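Local coordinates for protein glycoside Hydrolase (Bacteroides plebeius, PDB 5T3B) that belongs to glycoside hydrolase family 50 and probably cleaves glycosidic bonds in galactan polysaccharides, as its agarase relatives do, at residues S194-F199 against N213-L218; K203-P208 against V219-W224; W227-L232 against K319-A324. One frame throughout, in Å; residues are numbered along the deposited sequence. Where two conformers were deposited one is given.

Interaction 1: S194-F199 against N213-L218; sequences SFLAEF and NLKIGL
Leu196 packs against Lys215, Ile216 and Leu218. The contact joins the first turn of helix 195-203 to a 3-10 segment in the connection that leads to helix 224-232. It is mostly apolar and buried, and no direct hydrogen bond crosses it.

The two methyls of Leu196 have different partners. CD1 lies 4.0 Å from Lys215 CG and also approaches the end of Ile216. CD2 sits over the backbone, 3.7 Å from Lys215 O, and reaches toward Leu218 CB. The lysine chain passes Leu196 at a slant. Lys215 CG stands between its own backbone N and carbonyl carbon (chi1 68°), and the chain beyond it is extended. Its methylenes therefore run past Leu196, with CD 4.0 Å from Leu196 CB. Ile216 starts out pointing away from the helix. Its CG1 is anti to the backbone N (chi1 -169°), and the turn about CB-CG1 (chi2 60°) brings CD1 back to 4.2 Å from Leu196 CD1.

Leu218 fits between Leu196 and Phe199. Its CD1 rests 3.5 Å from Leu196 O, while its CB meets the ring of Phe199. The Leu218 side chain and the Phe199 ring lie alongside, pointing opposite ways. The carbonyl of Leu218 comes obliquely to the ring, with its O 3.6 Å from Phe199 CE2. Trp224 and Trp227 also meet this ring, each in an edge-to-face arrangement.

Tyr314 of helix 300-324 touches both Leu196 and Ile216. The first-turn N-H groups of helix 195-203 find partners outside the helix. That of Leu196 bonds to Asp252 OD2. That of Ala197 goes to a water, 2.9 Å from Ala197 N, which also accepts a bond of 2.9 Å from Lys215 NZ.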
ATOM      1  N   SER A 194      10.331   8.950  -5.992  0.50  8.14           N
ATOM      2  CA  SER A 194      11.608   8.448  -5.473  0.50  8.21           C
ATOM      3  C   SER A 194      12.392   9.621  -4.866  0.50  8.56           C
ATOM      4  O   SER A 194      13.378  10.093  -5.445  0.50  9.41           O
ATOM      5  CB  SER A 194      12.400   7.775  -6.577  0.50  8.76           C
ATOM      6  OG  SER A 194      11.707   6.676  -7.113  0.50  9.39           O
ATOM      7  N   PHE A 195      11.931  10.121  -3.714  1.00  8.66           N
ATOM      8  CA  PHE A 195      12.484  11.363  -3.192  1.00  9.13           C
ATOM      9  C   PHE A 195      13.993  11.249  -2.879  1.00  9.85           C
ATOM     10  O   PHE A 195      14.753  12.176  -3.181  1.00 10.36           O
ATOM     11  CB  PHE A 195      11.754  11.828  -1.943  1.00  9.01           C
ATOM     12  CG  PHE A 195      10.525  12.656  -2.179  1.00  8.83           C
ATOM     13  CD1 PHE A 195       9.557  12.312  -3.096  1.00  9.04           C
ATOM     14  CD2 PHE A 195      10.296  13.805  -1.428  1.00  9.58           C
ATOM     15  CE1 PHE A 195       8.406  13.050  -3.272  1.00  9.78           C
ATOM     16  CE2 PHE A 195       9.186  14.566  -1.632  1.00 10.43           C
ATOM     17  CZ  PHE A 195       8.184  14.168  -2.498  1.00 10.08           C
ATOM     18  N   LEU A 196      14.411  10.165  -2.240  1.00  9.20           N
ATOM     19  CA  LEU A 196      15.808  10.110  -1.828  1.00  9.30           C
ATOM     20  C   LEU A 196      16.760  10.118  -3.043  1.00  9.97           C
ATOM     21  O   LEU A 196      17.769  10.839  -3.065  1.00 10.69           O
ATOM     22  CB  LEU A 196      16.047   8.900  -0.935  1.00 10.11           C
ATOM     23  CG  LEU A 196      15.376   9.021   0.437  1.00  9.46           C
ATOM     24  CD1 LEU A 196      15.234   7.679   1.101  1.00 11.17           C
ATOM     25  CD2 LEU A 196      16.130   9.971   1.337  1.00 10.97           C
ATOM     26  N   ALA A 197      16.405   9.328  -4.061  1.00 10.93           N
ATOM     27  CA  ALA A 197      17.171   9.305  -5.308  1.00 10.48           C
ATOM     28  C   ALA A 197      17.172  10.634  -5.983  1.00 10.43           C
ATOM     29  O   ALA A 197      18.207  11.064  -6.542  1.00 12.94           O
ATOM     30  CB  ALA A 197      16.690   8.206  -6.231  1.00 11.35           C
ATOM     31  N   GLU A 198      16.004  11.316  -6.031  1.00 11.42           N
ATOM     32  CA  GLU A 198      15.953  12.598  -6.695  1.00 11.71           C
ATOM     33  C   GLU A 198      16.812  13.645  -5.949  1.00 10.93           C
ATOM     34  O   GLU A 198      17.415  14.530  -6.588  1.00 13.10           O
ATOM     35  CB  GLU A 198      14.522  13.047  -6.897  1.00 13.39           C
ATOM     36  CG  GLU A 198      13.838  12.209  -7.961  1.00 19.85           C
ATOM     37  CD  GLU A 198      14.364  12.404  -9.385  1.00 24.76           C
ATOM     38  OE1 GLU A 198      15.032  13.332  -9.642  1.00 33.21           O
ATOM     39  OE2 GLU A 198      14.053  11.601 -10.270  1.00 36.21           O
ATOM     40  N   PHE A 199      16.791  13.603  -4.620  1.00 10.58           N
ATOM     41  CA  PHE A 199      17.642  14.509  -3.841  1.00 11.01           C
ATOM     42  C   PHE A 199      19.121  14.278  -4.180  1.00 11.87           C
ATOM     43  O   PHE A 199      19.873  15.228  -4.443  1.00 12.92           O
ATOM     44  CB  PHE A 199      17.388  14.288  -2.332  1.00 11.00           C
ATOM     45  CG  PHE A 199      18.333  15.031  -1.434  1.00 10.30           C
ATOM     46  CD1 PHE A 199      18.189  16.409  -1.258  1.00 12.57           C
ATOM     47  CD2 PHE A 199      19.244  14.380  -0.691  1.00 13.49           C
ATOM     48  CE1 PHE A 199      19.024  17.076  -0.408  1.00 12.59           C
ATOM     49  CE2 PHE A 199      20.071  15.062   0.155  1.00 16.59           C
ATOM     50  CZ  PHE A 199      19.961  16.411   0.277  1.00 13.51           C
ATOM     51  N   ASN A 213      21.512   1.037  -0.336  1.00 14.06           N
ATOM     52  CA  ASN A 213      20.744   0.562   0.827  1.00 15.23           C
ATOM     53  C   ASN A 213      20.858   1.472   2.017  1.00 15.28           C
ATOM     54  O   ASN A 213      20.109   1.302   2.967  1.00 15.51           O
ATOM     55  CB  ASN A 213      21.087  -0.879   1.144  1.00 17.47           C
ATOM     56  CG  ASN A 213      20.859  -1.777  -0.097  1.00 20.19           C
ATOM     57  OD1 ASN A 213      19.827  -1.734  -0.707  1.00 21.65           O
ATOM     58  ND2 ASN A 213      21.855  -2.475  -0.503  1.00 28.54           N
ATOM     59  N   LEU A 214      21.812   2.396   1.984  1.00 13.36           N
ATOM     60  CA  LEU A 214      21.979   3.413   3.014  1.00 13.50           C
ATOM     61  C   LEU A 214      21.382   4.774   2.627  1.00 12.22           C
ATOM     62  O   LEU A 214      21.643   5.767   3.282  1.00 12.87           O
ATOM     63  CB  LEU A 214      23.455   3.557   3.391  1.00 14.98           C
ATOM     64  CG  LEU A 214      24.133   2.287   3.879  1.00 15.66           C
ATOM     65  CD1 LEU A 214      25.579   2.556   4.301  1.00 16.94           C
ATOM     66  CD2 LEU A 214      23.351   1.479   4.916  1.00 17.33           C
ATOM     67  N   LYS A 215      20.552   4.800   1.591  1.00 11.96           N
ATOM     68  CA  LYS A 215      20.053   6.063   1.099  1.00 12.02           C
ATOM     69  C   LYS A 215      19.227   6.875   2.091  1.00 11.10           C
ATOM     70  O   LYS A 215      19.206   8.087   1.993  1.00 11.20           O
ATOM     71  CB  LYS A 215      19.340   5.918  -0.219  1.00 13.22           C
ATOM     72  CG  LYS A 215      18.036   5.169  -0.150  1.00 14.41           C
ATOM     73  CD  LYS A 215      17.391   5.198  -1.519  1.00 18.52           C
ATOM     74  CE  LYS A 215      16.087   4.598  -1.563  1.00 21.50           C
ATOM     75  NZ  LYS A 215      15.874   4.539  -3.082  1.00 31.09           N
ATOM     76  N   ILE A 216      18.614   6.217   3.075  1.00 10.00           N
ATOM     77  CA  ILE A 216      17.921   6.980   4.055  1.00 10.71           C
ATOM     78  C   ILE A 216      18.858   7.949   4.812  1.00 10.84           C
ATOM     79  O   ILE A 216      18.402   8.971   5.330  1.00 10.99           O
ATOM     80  CB  ILE A 216      17.197   6.069   5.075  1.00 10.34           C
ATOM     81  CG1 ILE A 216      16.220   6.865   5.980  1.00 12.93           C
ATOM     82  CG2 ILE A 216      18.141   5.249   5.872  1.00 11.82           C
ATOM     83  CD1 ILE A 216      15.112   7.591   5.253  1.00 12.76           C
ATOM     84  N   GLY A 217      20.154   7.669   4.850  1.00 10.71           N
ATOM     85  CA  GLY A 217      21.081   8.572   5.475  1.00 11.73           C
ATOM     86  C   GLY A 217      21.206   9.934   4.824  1.00 11.31           C
ATOM     87  O   GLY A 217      21.744  10.885   5.423  1.00 12.14           O
ATOM     88  N   LEU A 218      20.663  10.073   3.609  1.00 10.71           N
ATOM     89  CA  LEU A 218      20.621  11.363   2.948  1.00 11.08           C
ATOM     90  C   LEU A 218      19.804  12.432   3.691  1.00 10.51           C
ATOM     91  O   LEU A 218      20.013  13.632   3.510  1.00 11.90           O
ATOM     92  CB  LEU A 218      20.089  11.215   1.539  1.00 11.45           C
ATOM     93  CG  LEU A 218      20.982  10.479   0.573  1.00 12.88           C
ATOM     94  CD1 LEU A 218      20.229  10.094  -0.688  1.00 13.93           C
ATOM     95  CD2 LEU A 218      22.242  11.259   0.230  1.00 13.89           C
TER
HETATM   96  O   HOH W   1      14.655   7.069  -3.754  1.00 12.45           O

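Interaction 2: K203-P208 against V219-W224; sequences KGISYP and VFYDGW
Tyr221 OH has two polar partners. A water lies 2.8 Å from Tyr221 OH and donates a bond to Ser206 O, at 2.7 Å. Asp276 OD1 adds a weak hydrogen bond to the same hydroxyl. The water thus joins Tyr221 to segment 203-208 without a direct bond.

The phenol ring spans the gap between the segments. Ile205 CD1 meets it obliquely, 3.5 Å from Tyr221 CD2. The isoleucine and the tyrosine reach out from their own backbones toward each other and overlap side by side. Nearer the ring's end, Pro208 CG comes 3.7 Å from Tyr221 OH. Pro208 crosses the tyrosine at an angle and also touches Asp276 and Ala278.

Both segments belong to the long connection between helix 195-203 and helix 224-232. Gly204 closes the first helix in a Schellman motif, with positive phi. Tyr221 to Trp224 form a type II beta turn, and Gly223 of that turn is the N-cap residue of the second helix. Lys203, at the end of one helix, lies nearest Gly223, at the start of the next.

Lys203 spans this second gap. Its chain bends about the CB-CG bond (chi2 -61°) and is extended from there on. CE passes 4.1 Å from Asp222 O. The ammonium donates to a water 2.9 Å from Lys203 NZ, and that water gives a 2.8 Å bond to Gly223 O.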
ATOM      1  N   LYS A 203      21.628  17.029  -5.909  1.00 16.89           N
ATOM      2  CA  LYS A 203      22.805  17.526  -5.227  1.00 17.12           C
ATOM      3  C   LYS A 203      24.114  17.108  -5.866  1.00 18.85           C
ATOM      4  O   LYS A 203      25.187  17.582  -5.530  1.00 20.57           O
ATOM      5  CB  LYS A 203      22.812  17.090  -3.754  1.00 19.12           C
ATOM      6  CG  LYS A 203      21.647  17.652  -2.930  1.00 22.07           C
ATOM      7  CD  LYS A 203      21.703  19.214  -2.922  1.00 26.14           C
ATOM      8  CE  LYS A 203      20.580  19.837  -2.105  1.00 24.41           C
ATOM      9  NZ  LYS A 203      20.701  21.323  -2.193  1.00 28.02           N
ATOM     10  N   GLY A 204      24.046  16.188  -6.791  1.00 16.17           N
ATOM     11  CA  GLY A 204      25.261  15.642  -7.456  1.00 16.48           C
ATOM     12  C   GLY A 204      26.203  14.869  -6.571  1.00 18.42           C
ATOM     13  O   GLY A 204      27.424  14.991  -6.710  1.00 21.00           O
ATOM     14  N   ILE A 205      25.620  14.043  -5.689  1.00 17.39           N
ATOM     15  CA  ILE A 205      26.357  13.302  -4.719  1.00 18.91           C
ATOM     16  C   ILE A 205      26.120  11.803  -4.911  1.00 17.01           C
ATOM     17  O   ILE A 205      25.354  11.390  -5.739  1.00 17.59           O
ATOM     18  CB  ILE A 205      25.991  13.755  -3.301  1.00 18.71           C
ATOM     19  CG1 ILE A 205      24.483  13.535  -2.991  1.00 18.16           C
ATOM     20  CG2 ILE A 205      26.395  15.217  -3.078  1.00 21.21           C
ATOM     21  CD1 ILE A 205      24.085  13.889  -1.571  1.00 20.84           C
ATOM     22  N   SER A 206      26.899  11.030  -4.141  0.50 19.03           N
ATOM     23  CA  SER A 206      26.732   9.588  -4.112  0.50 17.70           C
ATOM     24  C   SER A 206      25.866   9.210  -2.932  0.50 17.77           C
ATOM     25  O   SER A 206      25.724   9.974  -1.956  0.50 18.01           O
ATOM     26  CB  SER A 206      28.085   8.914  -3.897  0.50 18.37           C
ATOM     27  OG  SER A 206      28.974   9.096  -4.986  0.50 22.85           O
ATOM     28  N   TYR A 207      25.316   8.000  -2.993  1.00 15.87           N
ATOM     29  CA  TYR A 207      24.673   7.428  -1.804  1.00 15.57           C
ATOM     30  C   TYR A 207      25.709   7.258  -0.668  1.00 15.73           C
ATOM     31  O   TYR A 207      26.898   7.061  -0.897  1.00 17.34           O
ATOM     32  CB  TYR A 207      24.051   6.069  -2.102  1.00 15.85           C
ATOM     33  CG  TYR A 207      22.838   6.199  -2.998  1.00 15.85           C
ATOM     34  CD1 TYR A 207      21.708   6.888  -2.566  1.00 17.06           C
ATOM     35  CD2 TYR A 207      22.774   5.587  -4.251  1.00 16.03           C
ATOM     36  CE1 TYR A 207      20.561   6.950  -3.330  1.00 16.51           C
ATOM     37  CE2 TYR A 207      21.604   5.700  -5.027  1.00 17.04           C
ATOM     38  CZ  TYR A 207      20.514   6.377  -4.546  1.00 17.27           C
ATOM     39  OH  TYR A 207      19.344   6.510  -5.257  1.00 20.48           O
ATOM     40  N   PRO A 208      25.263   7.383   0.579  1.00 17.94           N
ATOM     41  CA  PRO A 208      26.209   7.129   1.688  1.00 18.44           C
ATOM     42  C   PRO A 208      26.899   5.784   1.614  1.00 16.44           C
ATOM     43  O   PRO A 208      26.258   4.801   1.304  1.00 17.01           O
ATOM     44  CB  PRO A 208      25.298   7.161   2.935  1.00 18.00           C
ATOM     45  CG  PRO A 208      24.099   7.984   2.503  1.00 18.62           C
ATOM     46  CD  PRO A 208      23.867   7.554   1.058  1.00 17.14           C
ATOM     47  N   VAL A 219      18.936  11.974   4.620  1.00 10.33           N
ATOM     48  CA  VAL A 219      18.165  12.955   5.378  1.00 10.64           C
ATOM     49  C   VAL A 219      19.045  13.796   6.320  1.00 11.63           C
ATOM     50  O   VAL A 219      18.602  14.854   6.745  1.00 12.80           O
ATOM     51  CB  VAL A 219      17.056  12.307   6.206  1.00 11.08           C
ATOM     52  CG1 VAL A 219      16.105  11.536   5.325  1.00 10.94           C
ATOM     53  CG2 VAL A 219      17.589  11.395   7.317  1.00 12.03           C
ATOM     54  N   PHE A 220      20.275  13.380   6.533  1.00 11.31           N
ATOM     55  CA  PHE A 220      21.205  14.157   7.346  1.00 11.77           C
ATOM     56  C   PHE A 220      22.059  15.094   6.547  1.00 13.43           C
ATOM     57  O   PHE A 220      22.871  15.846   7.132  1.00 14.49           O
ATOM     58  CB  PHE A 220      22.094  13.219   8.145  1.00 11.78           C
ATOM     59  CG  PHE A 220      21.323  12.304   9.073  1.00 12.27           C
ATOM     60  CD1 PHE A 220      20.718  12.822  10.214  1.00 14.15           C
ATOM     61  CD2 PHE A 220      21.184  10.934   8.806  1.00 13.22           C
ATOM     62  CE1 PHE A 220      20.005  12.018  11.057  1.00 14.99           C
ATOM     63  CE2 PHE A 220      20.448  10.143   9.656  1.00 12.16           C
ATOM     64  CZ  PHE A 220      19.877  10.684  10.788  1.00 13.23           C
ATOM     65  N   TYR A 221      21.936  15.047   5.216  1.00 12.61           N
ATOM     66  CA  TYR A 221      22.770  15.880   4.368  1.00 13.69           C
ATOM     67  C   TYR A 221      22.233  17.297   4.297  1.00 13.48           C
ATOM     68  O   TYR A 221      21.012  17.533   4.410  1.00 14.06           O
ATOM     69  CB  TYR A 221      22.883  15.257   2.970  1.00 14.18           C
ATOM     70  CG  TYR A 221      23.790  14.065   2.847  1.00 14.75           C
ATOM     71  CD1 TYR A 221      23.716  12.979   3.688  1.00 12.87           C
ATOM     72  CD2 TYR A 221      24.768  14.051   1.851  1.00 15.89           C
ATOM     73  CE1 TYR A 221      24.584  11.884   3.548  1.00 15.76           C
ATOM     74  CE2 TYR A 221      25.649  12.988   1.717  1.00 15.72           C
ATOM     75  CZ  TYR A 221      25.551  11.897   2.536  1.00 15.95           C
ATOM     76  OH  TYR A 221      26.387  10.831   2.454  1.00 17.91           O
ATOM     77  N   ASP A 222      23.157  18.231   4.057  1.00 15.99           N
ATOM     78  CA  ASP A 222      22.755  19.614   3.949  1.00 17.39           C
ATOM     79  C   ASP A 222      21.686  19.759   2.841  1.00 15.51           C
ATOM     80  O   ASP A 222      21.840  19.239   1.751  1.00 17.08           O
ATOM     81  CB  ASP A 222      23.937  20.496   3.623  1.00 22.09           C
ATOM     82  CG  ASP A 222      24.849  20.763   4.869  1.00 27.67           C
ATOM     83  OD1 ASP A 222      24.618  20.249   5.994  1.00 35.02           O
ATOM     84  OD2 ASP A 222      25.787  21.539   4.740  1.00 43.65           O
ATOM     85  N   GLY A 223      20.610  20.480   3.170  1.00 13.60           N
ATOM     86  CA  GLY A 223      19.645  20.878   2.178  1.00 13.93           C
ATOM     87  C   GLY A 223      18.446  19.952   1.985  1.00 11.84           C
ATOM     88  O   GLY A 223      17.594  20.247   1.164  1.00 13.64           O
ATOM     89  N   TRP A 224      18.377  18.875   2.773  1.00 11.03           N
ATOM     90  CA  TRP A 224      17.275  17.889   2.622  1.00 11.64           C
ATOM     91  C   TRP A 224      15.898  18.586   2.788  1.00 12.04           C
ATOM     92  O   TRP A 224      15.023  18.445   1.929  1.00 12.15           O
ATOM     93  CB  TRP A 224      17.467  16.739   3.581  1.00 10.84           C
ATOM     94  CG  TRP A 224      16.294  15.876   3.761  1.00 10.21           C
ATOM     95  CD1 TRP A 224      15.582  15.740   4.899  1.00 11.36           C
ATOM     96  CD2 TRP A 224      15.624  15.017   2.791  1.00 10.66           C
ATOM     97  NE1 TRP A 224      14.554  14.852   4.747  1.00 10.37           N
ATOM     98  CE2 TRP A 224      14.545  14.409   3.451  1.00 10.53           C
ATOM     99  CE3 TRP A 224      15.850  14.705   1.466  1.00 11.22           C
ATOM    100  CZ2 TRP A 224      13.683  13.524   2.799  1.00 10.47           C
ATOM    101  CZ3 TRP A 224      15.010  13.828   0.837  1.00 11.10           C
ATOM    102  CH2 TRP A 224      13.948  13.264   1.499  1.00 10.68           C
TER
HETATM  103  O   HOH W   2      18.399  22.179  -0.720  1.00 18.61           O
HETATM  104  O   HOH W   3      27.587  10.464  -0.090  1.00 22.77           O

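Interaction 3: W227-L232 against K319-A324; sequences WCKEYL and KNAVKA
Ala321 presses its methyl against the backbone of Cys228 and Lys229. The apolar contacts gather round this small residue. Its CB lies 3.4 Å from Cys228 O and 3.9 Å from Cys228 CB. The segment axes approach to 8.1 Å, consistent with the small residue at the crossing, and cross at -48°. Leu232 covers the next part of the interface. Its CD2 lies 3.9 Å from Ala321 CB, and its CD1 crosses to Val322 CG2 at 3.8 Å.

Lys229 adds a longer aliphatic contact at the margin. Its CG is anti to the carbonyl carbon (chi1 -73°) and sits 3.8 Å from Ala321 CA. The extended chain then carries CE along the partner helix toward Ala324 CB.

A water provides a polar link. It donates to both Lys229 O and Ala321 O, at 2.9 Å from each, and so ties two helix carbonyls together.

The contact sets helix 224-232 against the C-terminal end of the long helix 300-324. Phe249, in a loop, touches Val322. Helix 195-203 meets helix 224-232 as well, through Phe195 on Leu232 and Tyr231.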
ATOM      1  N   TRP A 227      15.178  21.069  -0.015  1.00 11.87           N
ATOM      2  CA  TRP A 227      15.019  20.407  -1.277  1.00 11.52           C
ATOM      3  C   TRP A 227      13.583  19.799  -1.370  1.00 11.75           C
ATOM      4  O   TRP A 227      12.913  19.916  -2.397  1.00 11.63           O
ATOM      5  CB  TRP A 227      16.080  19.314  -1.512  1.00 11.62           C
ATOM      6  CG  TRP A 227      15.816  18.563  -2.775  1.00 12.16           C
ATOM      7  CD1 TRP A 227      16.206  18.908  -4.016  1.00 13.64           C
ATOM      8  CD2 TRP A 227      15.007  17.426  -2.929  1.00 12.23           C
ATOM      9  NE1 TRP A 227      15.722  18.036  -4.937  1.00 15.87           N
ATOM     10  CE2 TRP A 227      14.953  17.132  -4.286  1.00 13.64           C
ATOM     11  CE3 TRP A 227      14.320  16.610  -2.049  1.00 12.80           C
ATOM     12  CZ2 TRP A 227      14.179  16.055  -4.794  1.00 14.46           C
ATOM     13  CZ3 TRP A 227      13.561  15.539  -2.559  1.00 14.19           C
ATOM     14  CH2 TRP A 227      13.484  15.305  -3.906  1.00 14.72           C
ATOM     15  N   CYS A 228      13.115  19.203  -0.269  1.00 10.72           N
ATOM     16  CA  CYS A 228      11.765  18.669  -0.315  1.00 10.51           C
ATOM     17  C   CYS A 228      10.738  19.756  -0.659  1.00 11.06           C
ATOM     18  O   CYS A 228       9.777  19.544  -1.415  1.00 11.60           O
ATOM     19  CB  CYS A 228      11.431  17.951   1.025  1.00 10.32           C
ATOM     20  SG  CYS A 228      12.221  16.393   1.291  1.00 11.39           S
ATOM     21  N   LYS A 229      10.886  20.924  -0.004  1.00 10.86           N
ATOM     22  CA  LYS A 229       9.970  22.052  -0.299  1.00 11.37           C
ATOM     23  C   LYS A 229       9.979  22.399  -1.802  1.00 12.16           C
ATOM     24  O   LYS A 229       8.946  22.621  -2.424  1.00 13.44           O
ATOM     25  CB  LYS A 229      10.297  23.242   0.590  1.00 12.28           C
ATOM     26  CG  LYS A 229       9.872  23.034   2.037  1.00 13.45           C
ATOM     27  CD  LYS A 229      10.313  24.089   2.993  1.00 15.88           C
ATOM     28  CE  LYS A 229       9.793  23.823   4.385  1.00 19.26           C
ATOM     29  NZ  LYS A 229      10.179  24.936   5.266  1.00 25.35           N
ATOM     30  N   GLU A 230      11.162  22.523  -2.367  1.00 11.58           N
ATOM     31  CA  GLU A 230      11.324  22.851  -3.768  1.00 13.31           C
ATOM     32  C   GLU A 230      10.711  21.788  -4.653  1.00 11.94           C
ATOM     33  O   GLU A 230      10.029  22.100  -5.612  1.00 13.32           O
ATOM     34  CB  GLU A 230      12.789  23.104  -4.092  1.00 14.83           C
ATOM     35  CG  GLU A 230      13.318  24.347  -3.405  1.00 19.89           C
ATOM     36  CD  GLU A 230      14.799  24.581  -3.600  1.00 28.40           C
ATOM     37  OE1 GLU A 230      15.426  23.873  -4.447  1.00 35.21           O
ATOM     38  OE2 GLU A 230      15.362  25.482  -2.890  1.00 30.98           O
ATOM     39  N   TYR A 231      10.935  20.508  -4.285  1.00 11.24           N
ATOM     40  CA  TYR A 231      10.444  19.421  -5.137  1.00 10.97           C
ATOM     41  C   TYR A 231       8.934  19.423  -5.155  1.00 10.26           C
ATOM     42  O   TYR A 231       8.332  19.274  -6.211  1.00 11.61           O
ATOM     43  CB  TYR A 231      11.023  18.104  -4.641  1.00 11.32           C
ATOM     44  CG  TYR A 231      10.834  16.964  -5.635  1.00 11.08           C
ATOM     45  CD1 TYR A 231      11.361  17.017  -6.912  1.00 12.59           C
ATOM     46  CD2 TYR A 231      10.170  15.800  -5.262  1.00 11.08           C
ATOM     47  CE1 TYR A 231      11.225  15.941  -7.817  1.00 12.61           C
ATOM     48  CE2 TYR A 231      10.004  14.742  -6.140  1.00 11.75           C
ATOM     49  CZ  TYR A 231      10.541  14.802  -7.387  1.00 10.50           C
ATOM     50  OH  TYR A 231      10.411  13.772  -8.263  1.00 12.93           O
ATOM     51  N   LEU A 232       8.276  19.627  -4.019  1.00 10.15           N
ATOM     52  CA  LEU A 232       6.821  19.708  -3.998  1.00 10.12           C
ATOM     53  C   LEU A 232       6.235  20.798  -4.861  1.00 11.53           C
ATOM     54  O   LEU A 232       5.159  20.642  -5.370  1.00 12.91           O
ATOM     55  CB  LEU A 232       6.253  19.870  -2.590  1.00 11.08           C
ATOM     56  CG  LEU A 232       5.821  18.558  -1.891  1.00 10.70           C
ATOM     57  CD1 LEU A 232       4.557  18.000  -2.515  1.00 11.70           C
ATOM     58  CD2 LEU A 232       6.914  17.515  -1.820  1.00 13.14           C
ATOM     59  N   LYS A 319       6.178  16.049   4.811  1.00  9.55           N
ATOM     60  CA  LYS A 319       4.950  16.643   5.242  1.00 10.77           C
ATOM     61  C   LYS A 319       5.056  18.183   5.319  1.00  9.45           C
ATOM     62  O   LYS A 319       4.146  18.904   4.874  1.00 11.59           O
ATOM     63  CB  LYS A 319       4.479  16.068   6.563  1.00 14.34           C
ATOM     64  CG  LYS A 319       3.141  16.598   7.051  1.00 15.35           C
ATOM     65  CD  LYS A 319       1.990  16.342   6.050  1.00 21.24           C
ATOM     66  CE  LYS A 319       0.636  16.630   6.679  1.00 29.85           C
ATOM     67  NZ  LYS A 319       0.146  15.447   7.386  1.00 32.61           N
ATOM     68  N   ASN A 320       6.161  18.665   5.869  1.00 10.18           N
ATOM     69  CA  ASN A 320       6.373  20.137   5.942  1.00 10.77           C
ATOM     70  C   ASN A 320       6.450  20.756   4.548  1.00 10.05           C
ATOM     71  O   ASN A 320       6.013  21.850   4.314  1.00 12.89           O
ATOM     72  CB  ASN A 320       7.564  20.449   6.820  1.00 12.76           C
ATOM     73  CG  ASN A 320       7.251  20.129   8.273  1.00 16.54           C
ATOM     74  OD1 ASN A 320       6.119  20.282   8.693  1.00 20.45           O
ATOM     75  ND2 ASN A 320       8.244  19.765   9.066  1.00 22.01           N
ATOM     76  N   ALA A 321       7.019  20.017   3.599  1.00 10.14           N
ATOM     77  CA  ALA A 321       7.039  20.458   2.220  1.00 10.82           C
ATOM     78  C   ALA A 321       5.640  20.576   1.622  1.00  9.43           C
ATOM     79  O   ALA A 321       5.362  21.532   0.922  1.00 11.33           O
ATOM     80  CB  ALA A 321       7.864  19.542   1.358  1.00 11.06           C
ATOM     81  N   VAL A 322       4.773  19.602   1.887  1.00 10.16           N
ATOM     82  CA  VAL A 322       3.390  19.711   1.442  1.00 10.16           C
ATOM     83  C   VAL A 322       2.723  20.943   2.069  1.00 10.12           C
ATOM     84  O   VAL A 322       2.072  21.706   1.381  1.00 11.21           O
ATOM     85  CB  VAL A 322       2.598  18.424   1.736  1.00  9.88           C
ATOM     86  CG1 VAL A 322       1.127  18.608   1.388  1.00 11.54           C
ATOM     87  CG2 VAL A 322       3.169  17.240   0.981  1.00  9.81           C
ATOM     88  N   LYS A 323       2.911  21.133   3.366  0.50 11.49           N
ATOM     89  CA  LYS A 323       2.212  22.222   4.052  0.50 11.65           C
ATOM     90  C   LYS A 323       2.661  23.558   3.508  0.50 12.15           C
ATOM     91  O   LYS A 323       1.833  24.471   3.377  0.50 12.82           O
ATOM     92  CB  LYS A 323       2.458  22.134   5.540  0.50 13.78           C
ATOM     93  CG  LYS A 323       2.083  23.409   6.291  0.50 16.42           C
ATOM     94  CD  LYS A 323       2.298  23.197   7.766  0.50 21.27           C
ATOM     95  CE  LYS A 323       2.100  24.481   8.560  0.50 24.97           C
ATOM     96  NZ  LYS A 323       1.154  25.379   7.883  0.50 20.62           N
ATOM     97  N   ALA A 324       3.935  23.652   3.132  1.00 11.41           N
ATOM     98  CA  ALA A 324       4.475  24.908   2.583  1.00 13.07           C
ATOM     99  C   ALA A 324       4.243  25.146   1.105  1.00 13.39           C
ATOM    100  O   ALA A 324       4.595  26.210   0.556  1.00 15.61           O
ATOM    101  CB  ALA A 324       5.986  24.997   2.853  1.00 13.43           C
TER
HETATM  102  O   HOH W   4       6.813  23.431  -0.668  1.00 14.66           O

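Helix 195-203 comes first in the chain, and interaction 1 opens on its N-terminal turn. Interaction 2 opens next, at 203-208, where that helix ends. Interaction 1 closes at 213-218 and interaction 2 directly after it, at 219-224, so the two cross. Together they fold the connection back on the helix, and Tyr207 touches both Ala197 and Lys215. Interaction 3 follows in series on helix 224-232. It closes a much larger loop, which holds helices 264-269 and 277-288 and most of helix 300-324. Interactions 1 and 3 meet where Phe195 and Phe199 pack on Leu232 and Trp227. The three thus bind helices 195-203, 224-232 and 300-324 into one group.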